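Local atomic coordinates of francisella virulence factor (Francisella novicida, PDB entry 5EVF), a protein that is a virulence factor of Francisella whose molecular function is unknown, a small single-chain fold of one helix packed on a mixed beta-sheet. Residues Pro19-Ser24 and Gly75-Lys80; Val28-Tyr33 and Ile79-Leu84; Gly42-Ser47 and Lys65-Leu70; Thr48-Glu53 and Ser94-Arg99. All blocks are in the same frame, centred on the assembly; numbering follows the deposited sequence.

How the contacts relate
All four contacts belong to one small fold, a mixed sheet in the order 6-12, 42-49, 95-103, 78-84, 27-30 with helix 56-73 across one face. Contact 3 sits near the middle, where helix and sheet meet; its centre is about 10 Å from that of contact 1 and about 11 Å from that of contact 2, and Ile-68 of its helix touches both. Contacts 1 and 2 share Ile-79 and Lys-80 at the start of strand 78-84. Contact 4 lies beyond the chain's centre from contact 1, about 24 Å away between centres, and its strand 95-103 pairs with strand 78-84 of contact 2. Contacts 3 and 4 share strand 42-49, centres about 14 Å apart.

Contact 1: Pro19-Ser24 and Gly75-Lys80; sequences PPTDPS and GAHEIK
Thr-21 carries this contact, with its hydroxyl donating to the carbonyl of Ala-76 at 2.7 Å from OG1 to O. The donor is tilted 30° from the carbonyl plane. On the other branch, the methyl CG2 lies 3.5 Å from Gly-75 O and 3.7 Å from CD2 of the His-77 imidazole. A chi1 of 55° sets OG1 between the backbone N and the carbonyl carbon. Before Thr-21, the carbonyl of Pro-19 takes a CA-H...O contact from Gly-75, with O and CA 3.3 Å apart.

One step out, Gly-75 has positive phi and is the C-prime residue of a Schellman motif ending helix 56-73. Ala-72 O of that helix is also hydrogen-bonded to Thr-21 OG1, whose single hydrogen is probably shared between the two carbonyls; the Thr-21 and Ala-72 backbones are hydrogen-bonded too. The Gly-75 carbonyl oxygen sits 4.3 Å above the centre of the His-77 ring and is hydrogen-bonded to Arg-104. His-77 ND1 is hydrogen-bonded to the backbone N of Asp-105, which helps fix the ring's rotation. Chemically, one threonine ties the loop before strand 27-30 to the helix's end, its hydroxyl on carbonyls and its methyl on the imidazole.

Contact 2: Val28-Tyr33 and Ile79-Leu84; sequences VYNLQY and IKYICL
Val-28 CG1 stands anti to its backbone N (chi1 174°) and Tyr-81 CG lies between its own N and carbonyl carbon (chi1 78°), and the two side chains meet with Val-28 CG1 3.6 Å from Tyr-81 CE1. They do so across a parallel pairing of strands 27-30 and 78-84, which adds an edge strand to the mixed sheet. Val-28 pairs with Ile-79, Tyr-29 with Lys-80 and Asn-30 with Tyr-81. Tyr-29 uses both backbone groups: its N reaches Ile-79 O at 2.9 Å, and its O takes the N-H of Tyr-81 at 3.1 Å.

Val-28 and Ile-79 lie side by side, Val-28 CG2 and Ile-79 CG1 3.9 Å apart, and both also touch Ile-68 of helix 56-73. Further along strand 78-84, Cys-83 is disulfide-bonded to Cys-60, tying sheet to helix. On the other face CG of Lys-80 comes to the edge of the Tyr-29 ring. The lysine's extended chain then leads away, carrying NZ to Asp-36 O. Past the strand, Leu-31 crosses Ile-82 at about a right angle, CD2 against CG2. Leu-31 N bonds to Tyr-81 O at 2.8 Å, the donor N lying 38° out of the carbonyl plane.

Contact 3: Gly42-Ser47 and Lys65-Leu70; sequences GQVRTS and KEAIKL
Thr-46 meets Ala-67 where strand 42-49 packs against helix 56-73, their N-to-C directions 145° apart and the short axes 8.1 Å from each other at closest approach. The contact seats the helix of a beta-alpha-beta crossover on its first strand; the second, 78-84, runs parallel to it with strand 95-103 between them. From CB, which is directed toward the helix, Thr-46 divides into two branches. OG1, between the backbone N and the carbonyl carbon (chi1 54°), lies 4.1 Å from Ala-67 CB and is hydrogen-bonded to Asn-63 O, so this buried polar atom is satisfied by the helix. CG2 packs 3.8 Å from Ala-67 N and 4.0 Å from CG of Glu-66, whose chain then bends at chi2 and leads its carboxylate away.

Two residues back along the strand, Val-44 repeats the approach in one of its two conformers, and its contacts are less certain for that. There CG2, anti to the backbone N, lies 3.8 Å from Ala-67 CA and 3.9 Å from Leu-70 CD2. Leu-98 of strand 95-103 touches both Thr-46 and Ala-67. Between the two segments the chemistry is methyl packing: the small Ala-67 lets the helix backbone come close to the sheet.

Contact 4: Thr48-Glu53 and Ser94-Arg99; sequences THVSNE and SSVQLR
Thr-48 and Val-96 form a hydrogen-bonded antiparallel pair, joined through both backbones: Thr-48 N reaches Val-96 O at 3.0 Å, and Val-96 N returns to Thr-48 O at 2.9 Å. A third backbone bond, Val-50 N to Ser-94 O at 2.7 Å, continues the pairing just past the end of the strand. Around these bonds run CA-H...O contacts, from Ser-95 CA to Thr-48 O and from His-49 CA to Ser-94 O.

Polar and aromatic groups meet where His-49 and Ser-95 make the non-hydrogen-bonded pair. Ser-95 OG sits 3.1 Å above the His-49 ring plane, offset toward the rim, and its nearest ring atom is CD2. Ser-94 O approaches the edge of the same ring. Thr-48 OG1 is hydrogen-bonded to Thr-6 OG1 and Asn-63 OD1.

Apolar contact comes from Val-50, whose CG2, anti to the carbonyl carbon, packs 3.9 Å from CG2 of Val-96. Val-96 also touches Phe-56 of helix 56-73.

Beyond the pairing, the chain reverses in a type II' turn from Val-50 to Glu-53. This is the end of an antiparallel pairing between two inner strands, 42-49 and 95-103, of a five-stranded mixed sheet; far apart in sequence, they are not a hairpin.

Contact 1: Pro19-Ser24 and Gly75-Lys80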
loop_
_atom_site.group_PDB
_atom_site.type_symbol
_atom_site.label_atom_id
_atom_site.label_comp_id
_atom_site.label_asym_id
_atom_site.label_seq_id
_atom_site.Cartn_x
_atom_site.Cartn_y
_atom_site.Cartn_z
ATOM N N PRO A 19 2.421 17.503 7.827
ATOM C CA PRO A 19 3.127 16.933 8.971
ATOM C C PRO A 19 2.857 15.446 9.069
ATOM O O PRO A 19 1.731 14.995 8.805
ATOM C CB PRO A 19 2.531 17.687 10.168
ATOM C CG PRO A 19 1.921 18.914 9.584
ATOM C CD PRO A 19 1.428 18.507 8.240
ATOM N N PRO A 20 3.868 14.651 9.408
ATOM C CA PRO A 20 3.659 13.202 9.531
ATOM C C PRO A 20 2.621 12.884 10.591
ATOM O O PRO A 20 2.442 13.622 11.564
ATOM C CB PRO A 20 5.040 12.670 9.931
ATOM C CG PRO A 20 6.004 13.717 9.462
ATOM C CD PRO A 20 5.284 15.028 9.556
ATOM N N THR A 21 1.932 11.769 10.393
ATOM C CA THR A 21 0.956 11.283 11.350
ATOM C C THR A 21 1.486 10.016 12.005
ATOM O O THR A 21 2.487 9.436 11.576
ATOM C CB THR A 21 -0.393 11.013 10.670
ATOM O OG1 THR A 21 -0.190 10.123 9.580
ATOM C CG2 THR A 21 -0.976 12.297 10.117
ATOM N N ASP A 22 0.821 9.608 13.072
ATOM C CA ASP A 22 1.194 8.387 13.773
ATOM C C ASP A 22 0.671 7.194 12.983
ATOM O O ASP A 22 -0.547 7.054 12.837
ATOM C CB ASP A 22 0.611 8.408 15.176
ATOM C CG ASP A 22 0.990 7.197 16.004
ATOM O OD1 ASP A 22 1.468 6.180 15.471
ATOM O OD2 ASP A 22 0.778 7.257 17.224
ATOM N N PRO A 23 1.541 6.318 12.464
ATOM C CA PRO A 23 1.044 5.189 11.660
ATOM C C PRO A 23 0.075 4.286 12.401
ATOM O O PRO A 23 -0.845 3.740 11.775
ATOM C CB PRO A 23 2.326 4.434 11.258
ATOM C CG PRO A 23 3.415 4.969 12.079
ATOM C CD PRO A 23 2.994 6.265 12.705
ATOM N N SER A 24 0.231 4.122 13.714
ATOM C CA SER A 24 -0.706 3.265 14.427
ATOM C C SER A 24 -2.111 3.861 14.490
ATOM O O SER A 24 -3.060 3.134 14.806
ATOM C CB SER A 24 -0.188 2.977 15.835
ATOM O OG SER A 24 -0.252 4.124 16.654
ATOM N N GLY A 75 1.547 12.183 5.920
ATOM C CA GLY A 75 0.459 12.927 6.530
ATOM C C GLY A 75 -0.912 12.299 6.449
ATOM O O GLY A 75 -1.885 12.957 6.813
ATOM N N ALA A 76 -1.030 11.059 5.993
ATOM C CA ALA A 76 -2.352 10.469 5.815
ATOM C C ALA A 76 -3.023 10.192 7.154
ATOM O O ALA A 76 -2.386 9.723 8.103
ATOM C CB ALA A 76 -2.243 9.164 5.033
ATOM N N HIS A 77 -4.332 10.446 7.213
ATOM C CA HIS A 77 -5.157 9.966 8.309
ATOM C C HIS A 77 -5.853 8.648 8.000
ATOM O O HIS A 77 -6.277 7.951 8.933
ATOM C CB HIS A 77 -6.209 11.013 8.663
ATOM C CG HIS A 77 -5.625 12.281 9.190
ATOM N ND1 HIS A 77 -6.037 13.520 8.759
ATOM C CD2 HIS A 77 -4.657 12.502 10.110
ATOM C CE1 HIS A 77 -5.351 14.454 9.394
ATOM N NE2 HIS A 77 -4.510 13.863 10.223
ATOM N N GLU A 78 -5.950 8.282 6.725
ATOM C CA GLU A 78 -6.733 7.131 6.301
ATOM C C GLU A 78 -6.151 6.611 4.994
ATOM O O GLU A 78 -5.687 7.390 4.163
ATOM C CB GLU A 78 -8.203 7.541 6.157
ATOM C CG GLU A 78 -9.057 6.755 5.200
ATOM C CD GLU A 78 -10.469 7.344 5.098
ATOM O OE1 GLU A 78 -11.231 6.896 4.233
ATOM O OE2 GLU A 78 -10.801 8.241 5.893
ATOM N N ILE A 79 -6.179 5.290 4.802
ATOM C CA ILE A 79 -5.845 4.736 3.493
ATOM C C ILE A 79 -6.907 3.717 3.125
ATOM O O ILE A 79 -7.458 3.034 3.991
ATOM C CB ILE A 79 -4.455 4.075 3.422
ATOM C CG1 ILE A 79 -4.341 2.920 4.415
ATOM C CG2 ILE A 79 -3.374 5.100 3.655
ATOM C CD1 ILE A 79 -3.042 2.137 4.206
ATOM N N LYS A 80 -7.190 3.625 1.825
ATOM C CA LYS A 80 -8.056 2.600 1.259
ATOM C C LYS A 80 -7.201 1.830 0.268
ATOM O O LYS A 80 -6.620 2.437 -0.634
ATOM C CB LYS A 80 -9.276 3.219 0.568
ATOM C CG LYS A 80 -10.090 4.163 1.459
ATOM C CD LYS A 80 -11.339 4.675 0.724
ATOM C CE LYS A 80 -12.007 5.821 1.490
ATOM N NZ LYS A 80 -13.081 6.487 0.677
#

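Contact 2: Val28-Tyr33 and Ile79-Leu84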
loop_
_atom_site.group_PDB
_atom_site.type_symbol
_atom_site.label_atom_id
_atom_site.label_comp_id
_atom_site.label_asym_id
_atom_site.label_seq_id
_atom_site.Cartn_x
_atom_site.Cartn_y
_atom_site.Cartn_z
ATOM N N VAL A 28 -7.620 2.273 8.254
ATOM C CA VAL A 28 -7.317 1.451 7.090
ATOM C C VAL A 28 -8.601 0.778 6.635
ATOM O O VAL A 28 -9.241 0.067 7.418
ATOM C CB VAL A 28 -6.234 0.410 7.413
ATOM C CG1 VAL A 28 -6.040 -0.530 6.253
ATOM C CG2 VAL A 28 -4.931 1.107 7.786
ATOM N N TYR A 29 -8.961 0.969 5.366
ATOM C CA TYR A 29 -10.188 0.400 4.835
ATOM C C TYR A 29 -9.916 -0.319 3.517
ATOM O O TYR A 29 -8.964 -0.007 2.805
ATOM C CB TYR A 29 -11.241 1.475 4.585
ATOM C CG TYR A 29 -11.528 2.360 5.773
ATOM C CD1 TYR A 29 -11.177 3.701 5.756
ATOM C CD2 TYR A 29 -12.145 1.859 6.903
ATOM C CE1 TYR A 29 -11.448 4.524 6.840
ATOM C CE2 TYR A 29 -12.416 2.673 7.989
ATOM C CZ TYR A 29 -12.057 3.998 7.951
ATOM O OH TYR A 29 -12.353 4.819 9.029
ATOM N N ASN A 30 -10.791 -1.269 3.186
ATOM C CA ASN A 30 -10.706 -1.925 1.879
ATOM C C ASN A 30 -11.157 -0.993 0.754
ATOM O O ASN A 30 -12.231 -0.383 0.828
ATOM C CB ASN A 30 -11.571 -3.182 1.854
ATOM C CG ASN A 30 -11.163 -4.195 2.867
ATOM O OD1 ASN A 30 -10.063 -4.142 3.440
ATOM N ND2 ASN A 30 -12.051 -5.172 3.093
ATOM N N LEU A 31 -10.357 -0.928 -0.310
ATOM C CA LEU A 31 -10.714 -0.197 -1.521
ATOM C C LEU A 31 -11.647 -1.087 -2.329
ATOM O O LEU A 31 -11.205 -2.079 -2.908
ATOM C CB LEU A 31 -9.470 0.141 -2.337
ATOM C CG LEU A 31 -9.671 0.987 -3.598
ATOM C CD1 LEU A 31 -10.092 2.411 -3.248
ATOM C CD2 LEU A 31 -8.408 0.988 -4.471
ATOM N N GLN A 32 -12.933 -0.744 -2.378
ATOM C CA GLN A 32 -13.919 -1.588 -3.046
ATOM C C GLN A 32 -14.432 -1.040 -4.368
ATOM O O GLN A 32 -14.745 -1.826 -5.260
ATOM C CB GLN A 32 -15.119 -1.829 -2.128
ATOM C CG GLN A 32 -14.761 -2.514 -0.831
ATOM C CD GLN A 32 -15.977 -2.756 0.023
ATOM O OE1 GLN A 32 -17.012 -2.118 -0.167
ATOM N NE2 GLN A 32 -15.868 -3.688 0.964
ATOM N N TYR A 33 -14.529 0.277 -4.525
ATOM C CA TYR A 33 -15.168 0.869 -5.690
ATOM C C TYR A 33 -14.309 1.991 -6.249
ATOM O O TYR A 33 -13.533 2.616 -5.524
ATOM C CB TYR A 33 -16.555 1.423 -5.341
ATOM C CG TYR A 33 -17.450 0.445 -4.625
ATOM C CD1 TYR A 33 -18.115 -0.552 -5.324
ATOM C CD2 TYR A 33 -17.646 0.526 -3.249
ATOM C CE1 TYR A 33 -18.944 -1.444 -4.678
ATOM C CE2 TYR A 33 -18.471 -0.366 -2.592
ATOM C CZ TYR A 33 -19.118 -1.350 -3.314
ATOM O OH TYR A 33 -19.944 -2.246 -2.676
ATOM N N ILE A 79 -6.179 5.290 4.802
ATOM C CA ILE A 79 -5.845 4.736 3.493
ATOM C C ILE A 79 -6.907 3.717 3.125
ATOM O O ILE A 79 -7.458 3.034 3.991
ATOM C CB ILE A 79 -4.455 4.075 3.422
ATOM C CG1 ILE A 79 -4.341 2.920 4.415
ATOM C CG2 ILE A 79 -3.374 5.100 3.655
ATOM C CD1 ILE A 79 -3.042 2.137 4.206
ATOM N N LYS A 80 -7.190 3.625 1.825
ATOM C CA LYS A 80 -8.056 2.600 1.259
ATOM C C LYS A 80 -7.201 1.830 0.268
ATOM O O LYS A 80 -6.620 2.437 -0.634
ATOM C CB LYS A 80 -9.276 3.219 0.568
ATOM C CG LYS A 80 -10.090 4.163 1.459
ATOM C CD LYS A 80 -11.339 4.675 0.724
ATOM C CE LYS A 80 -12.007 5.821 1.490
ATOM N NZ LYS A 80 -13.081 6.487 0.677
ATOM N N TYR A 81 -7.101 0.509 0.438
ATOM C CA TYR A 81 -6.103 -0.236 -0.310
ATOM C C TYR A 81 -6.674 -1.520 -0.907
ATOM O O TYR A 81 -7.747 -2.013 -0.520
ATOM C CB TYR A 81 -4.908 -0.587 0.591
ATOM C CG TYR A 81 -5.249 -1.746 1.482
ATOM C CD1 TYR A 81 -6.064 -1.575 2.599
ATOM C CD2 TYR A 81 -4.825 -3.036 1.169
ATOM C CE1 TYR A 81 -6.419 -2.657 3.405
ATOM C CE2 TYR A 81 -5.188 -4.117 1.967
ATOM C CZ TYR A 81 -5.984 -3.919 3.073
ATOM O OH TYR A 81 -6.335 -4.989 3.865
ATOM N N ILE A 82 -5.911 -2.066 -1.854
ATOM C CA ILE A 82 -6.199 -3.370 -2.448
ATOM C C ILE A 82 -4.871 -4.032 -2.795
ATOM O O ILE A 82 -3.930 -3.367 -3.227
ATOM C CB ILE A 82 -7.117 -3.226 -3.680
ATOM C CG1 ILE A 82 -7.476 -4.603 -4.255
ATOM C CG2 ILE A 82 -6.446 -2.348 -4.752
ATOM C CD1 ILE A 82 -8.576 -4.541 -5.295
ATOM N N CYS A 83 -4.775 -5.338 -2.563
ATOM C CA CYS A 83 -3.616 -6.105 -2.994
ATOM C C CYS A 83 -3.854 -6.671 -4.387
ATOM O O CYS A 83 -4.969 -7.100 -4.710
ATOM C CB CYS A 83 -3.337 -7.228 -1.996
ATOM S SG CYS A 83 -2.621 -6.551 -0.485
ATOM N N LEU A 84 -2.789 -6.693 -5.198
ATOM C CA LEU A 84 -2.868 -6.973 -6.623
ATOM C C LEU A 84 -1.811 -8.005 -7.012
ATOM O O LEU A 84 -0.722 -8.046 -6.435
ATOM C CB LEU A 84 -2.669 -5.684 -7.446
ATOM C CG LEU A 84 -3.686 -4.575 -7.141
ATOM C CD1 LEU A 84 -3.205 -3.236 -7.685
ATOM C CD2 LEU A 84 -5.050 -4.928 -7.712
#

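Contact 3: Gly42-Ser47 and Lys65-Leu70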
loop_
_atom_site.group_PDB
_atom_site.type_symbol
_atom_site.label_atom_id
_atom_site.label_comp_id
_atom_site.label_asym_id
_atom_site.label_seq_id
_atom_site.Cartn_x
_atom_site.Cartn_y
_atom_site.Cartn_z
ATOM N N GLY A 42 -3.367 11.466 -2.537
ATOM C CA GLY A 42 -2.239 10.815 -3.172
ATOM C C GLY A 42 -2.412 9.316 -3.073
ATOM O O GLY A 42 -3.372 8.817 -2.483
ATOM N N GLN A 43 -1.472 8.607 -3.679
ATOM C CA GLN A 43 -1.466 7.151 -3.657
ATOM C C GLN A 43 -0.193 6.644 -3.008
ATOM O O GLN A 43 0.856 7.267 -3.106
ATOM C CB GLN A 43 -1.519 6.539 -5.060
ATOM C CG GLN A 43 -2.431 7.185 -6.044
ATOM C CD GLN A 43 -2.203 6.664 -7.455
ATOM O OE1 GLN A 43 -2.412 7.387 -8.426
ATOM N NE2 GLN A 43 -1.752 5.417 -7.574
ATOM N N VAL A 44 -0.296 5.485 -2.368
ATOM C CA VAL A 44 0.868 4.737 -1.915
ATOM C C VAL A 44 0.858 3.415 -2.664
ATOM O O VAL A 44 -0.201 2.800 -2.829
ATOM C CB VAL A 44 0.860 4.531 -0.383
ATOM C CG1 VAL A 44 -0.445 3.857 0.080
ATOM C CG2 VAL A 44 2.077 3.745 0.061
ATOM N N ARG A 45 2.020 3.010 -3.173
ATOM C CA ARG A 45 2.153 1.745 -3.879
ATOM C C ARG A 45 3.311 0.987 -3.262
ATOM O O ARG A 45 4.410 1.533 -3.131
ATOM C CB ARG A 45 2.374 1.946 -5.382
ATOM C CG ARG A 45 1.266 2.732 -6.077
ATOM C CD ARG A 45 1.488 2.768 -7.573
ATOM N NE ARG A 45 0.475 3.579 -8.247
ATOM C CZ ARG A 45 0.442 3.773 -9.561
ATOM N NH1 ARG A 45 1.352 3.207 -10.344
ATOM N NH2 ARG A 45 -0.509 4.529 -10.096
ATOM N N THR A 46 3.065 -0.256 -2.854
ATOM C CA THR A 46 4.142 -1.084 -2.329
ATOM C C THR A 46 4.173 -2.410 -3.073
ATOM O O THR A 46 3.198 -2.815 -3.707
ATOM C CB THR A 46 3.995 -1.333 -0.820
ATOM O OG1 THR A 46 2.698 -1.870 -0.544
ATOM C CG2 THR A 46 4.138 -0.041 -0.063
ATOM N N SER A 47 5.311 -3.091 -2.991
ATOM C CA SER A 47 5.393 -4.374 -3.667
ATOM C C SER A 47 6.492 -5.215 -3.036
ATOM O O SER A 47 7.488 -4.693 -2.543
ATOM C CB SER A 47 5.650 -4.191 -5.160
ATOM O OG SER A 47 6.937 -3.677 -5.378
ATOM N N LYS A 65 1.531 -3.178 5.723
ATOM C CA LYS A 65 2.225 -2.526 6.832
ATOM C C LYS A 65 3.203 -1.476 6.325
ATOM O O LYS A 65 3.321 -0.398 6.921
ATOM C CB LYS A 65 2.922 -3.554 7.726
ATOM C CG LYS A 65 1.881 -4.445 8.411
ATOM C CD LYS A 65 1.945 -4.369 9.929
ATOM C CE LYS A 65 0.552 -4.637 10.533
ATOM N NZ LYS A 65 0.425 -4.225 11.958
ATOM N N GLU A 66 3.893 -1.755 5.214
ATOM C CA GLU A 66 4.762 -0.730 4.639
ATOM C C GLU A 66 3.940 0.441 4.109
ATOM O O GLU A 66 4.334 1.605 4.249
ATOM C CB GLU A 66 5.643 -1.337 3.539
ATOM C CG GLU A 66 6.677 -0.378 2.955
ATOM C CD GLU A 66 7.665 0.128 3.990
ATOM O OE1 GLU A 66 7.939 -0.599 4.964
ATOM O OE2 GLU A 66 8.166 1.272 3.832
ATOM N N ALA A 67 2.784 0.158 3.512
ATOM C CA ALA A 67 1.972 1.243 2.964
ATOM C C ALA A 67 1.455 2.155 4.068
ATOM O O ALA A 67 1.381 3.379 3.885
ATOM C CB ALA A 67 0.819 0.666 2.146
ATOM N N ILE A 68 1.093 1.577 5.218
ATOM C CA ILE A 68 0.599 2.386 6.336
ATOM C C ILE A 68 1.698 3.310 6.824
ATOM O O ILE A 68 1.491 4.515 7.021
ATOM C CB ILE A 68 0.088 1.481 7.469
ATOM C CG1 ILE A 68 -1.205 0.792 7.052
ATOM C CG2 ILE A 68 -0.111 2.281 8.763
ATOM C CD1 ILE A 68 -1.545 -0.398 7.920
ATOM N N LYS A 69 2.897 2.753 7.011
ATOM C CA LYS A 69 4.030 3.544 7.462
ATOM C C LYS A 69 4.339 4.667 6.481
ATOM O O LYS A 69 4.561 5.814 6.885
ATOM C CB LYS A 69 5.233 2.623 7.646
ATOM C CG LYS A 69 6.459 3.274 8.228
ATOM C CD LYS A 69 7.490 2.184 8.516
ATOM C CE LYS A 69 8.750 2.775 9.143
ATOM N NZ LYS A 69 9.545 3.520 8.129
ATOM N N LEU A 70 4.312 4.368 5.178
ATOM C CA LEU A 70 4.687 5.388 4.201
ATOM C C LEU A 70 3.608 6.459 4.088
ATOM O O LEU A 70 3.910 7.656 4.050
ATOM C CB LEU A 70 4.972 4.727 2.844
ATOM C CG LEU A 70 5.626 5.516 1.714
ATOM C CD1 LEU A 70 6.927 6.186 2.146
ATOM C CD2 LEU A 70 5.890 4.557 0.556
#

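Contact 4: Thr48-Glu53 and Ser94-Arg99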
loop_
_atom_site.group_PDB
_atom_site.type_symbol
_atom_site.label_atom_id
_atom_site.label_comp_id
_atom_site.label_asym_id
_atom_site.label_seq_id
_atom_site.Cartn_x
_atom_site.Cartn_y
_atom_site.Cartn_z
ATOM N N THR A 48 6.285 -6.528 -3.066
ATOM C CA THR A 48 7.220 -7.507 -2.523
ATOM C C THR A 48 7.311 -8.664 -3.505
ATOM O O THR A 48 6.290 -9.119 -4.017
ATOM C CB THR A 48 6.742 -8.034 -1.165
ATOM O OG1 THR A 48 6.423 -6.934 -0.309
ATOM C CG2 THR A 48 7.803 -8.950 -0.517
ATOM N N HIS A 49 8.524 -9.144 -3.778
ATOM C CA HIS A 49 8.656 -10.302 -4.652
ATOM C C HIS A 49 8.138 -11.555 -3.965
ATOM O O HIS A 49 8.175 -11.678 -2.738
ATOM C CB HIS A 49 10.110 -10.514 -5.086
ATOM C CG HIS A 49 10.537 -9.607 -6.195
ATOM N ND1 HIS A 49 11.309 -8.485 -5.983
ATOM C CD2 HIS A 49 10.275 -9.640 -7.522
ATOM C CE1 HIS A 49 11.517 -7.874 -7.136
ATOM N NE2 HIS A 49 10.900 -8.555 -8.085
ATOM N N VAL A 50 7.652 -12.490 -4.781
ATOM C CA VAL A 50 6.985 -13.683 -4.264
ATOM C C VAL A 50 7.994 -14.670 -3.696
ATOM O O VAL A 50 7.814 -15.199 -2.589
ATOM C CB VAL A 50 6.134 -14.328 -5.372
ATOM C CG1 VAL A 50 5.693 -15.733 -4.962
ATOM C CG2 VAL A 50 4.937 -13.437 -5.693
ATOM N N SER A 51 9.065 -14.933 -4.444
ATOM C CA SER A 51 10.113 -15.871 -4.036
ATOM C C SER A 51 9.447 -17.210 -3.721
ATOM O O SER A 51 8.699 -17.727 -4.564
ATOM C CB SER A 51 10.908 -15.247 -2.899
ATOM O OG SER A 51 11.907 -16.139 -2.446
ATOM N N ASN A 52 9.670 -17.787 -2.542
ATOM C CA ASN A 52 9.140 -19.090 -2.169
ATOM C C ASN A 52 7.947 -18.979 -1.236
ATOM O O ASN A 52 7.531 -19.982 -0.648
ATOM C CB ASN A 52 10.231 -19.921 -1.506
ATOM C CG ASN A 52 11.036 -19.109 -0.518
ATOM O OD1 ASN A 52 10.480 -18.545 0.431
ATOM N ND2 ASN A 52 12.351 -19.028 -0.741
ATOM N N GLU A 53 7.397 -17.786 -1.077
ATOM C CA GLU A 53 6.252 -17.619 -0.199
ATOM C C GLU A 53 5.024 -18.259 -0.830
ATOM O O GLU A 53 4.736 -18.045 -2.011
ATOM C CB GLU A 53 6.006 -16.136 0.080
ATOM C CG GLU A 53 4.840 -15.888 1.006
ATOM C CD GLU A 53 5.074 -16.476 2.378
ATOM O OE1 GLU A 53 5.962 -15.964 3.080
ATOM O OE2 GLU A 53 4.369 -17.442 2.732
ATOM N N SER A 94 7.895 -13.162 -9.534
ATOM C CA SER A 94 6.700 -12.338 -9.519
ATOM C C SER A 94 6.712 -11.396 -8.319
ATOM O O SER A 94 7.459 -11.579 -7.353
ATOM C CB SER A 94 5.445 -13.210 -9.479
ATOM O OG SER A 94 5.318 -13.946 -10.686
ATOM N N SER A 95 5.856 -10.386 -8.390
ATOM C CA SER A 95 5.640 -9.470 -7.282
ATOM C C SER A 95 4.163 -9.396 -6.948
ATOM O O SER A 95 3.309 -9.396 -7.840
ATOM C CB SER A 95 6.156 -8.067 -7.608
ATOM O OG SER A 95 7.570 -8.042 -7.573
ATOM N N VAL A 96 3.875 -9.315 -5.658
ATOM C CA VAL A 96 2.557 -8.963 -5.153
ATOM C C VAL A 96 2.597 -7.482 -4.833
ATOM O O VAL A 96 3.557 -7.006 -4.220
ATOM C CB VAL A 96 2.203 -9.785 -3.904
ATOM C CG1 VAL A 96 0.910 -9.280 -3.291
ATOM C CG2 VAL A 96 2.093 -11.253 -4.268
ATOM N N GLN A 97 1.589 -6.744 -5.283
ATOM C CA GLN A 97 1.609 -5.301 -5.152
ATOM C C GLN A 97 0.417 -4.845 -4.330
ATOM O O GLN A 97 -0.516 -5.604 -4.066
ATOM C CB GLN A 97 1.620 -4.641 -6.532
ATOM C CG GLN A 97 2.810 -5.109 -7.347
ATOM C CD GLN A 97 3.038 -4.304 -8.606
ATOM O OE1 GLN A 97 2.141 -3.612 -9.088
ATOM N NE2 GLN A 97 4.248 -4.395 -9.155
ATOM N N LEU A 98 0.482 -3.599 -3.889
ATOM C CA LEU A 98 -0.633 -2.973 -3.205
ATOM C C LEU A 98 -0.794 -1.581 -3.784
ATOM O O LEU A 98 0.202 -0.886 -4.010
ATOM C CB LEU A 98 -0.386 -2.901 -1.685
ATOM C CG LEU A 98 -1.380 -2.124 -0.833
ATOM C CD1 LEU A 98 -1.354 -2.681 0.575
ATOM C CD2 LEU A 98 -1.024 -0.651 -0.789
ATOM N N ARG A 99 -2.044 -1.181 -4.009
ATOM C CA ARG A 99 -2.398 0.185 -4.388
ATOM C C ARG A 99 -3.235 0.766 -3.265
ATOM O O ARG A 99 -4.250 0.172 -2.881
ATOM C CB ARG A 99 -3.178 0.194 -5.703
ATOM C CG ARG A 99 -3.751 1.557 -6.111
ATOM C CD ARG A 99 -2.664 2.416 -6.723
ATOM N NE ARG A 99 -2.161 1.844 -7.962
ATOM C CZ ARG A 99 -2.637 2.139 -9.175
ATOM N NH1 ARG A 99 -3.623 3.030 -9.334
ATOM N NH2 ARG A 99 -2.117 1.556 -10.255
#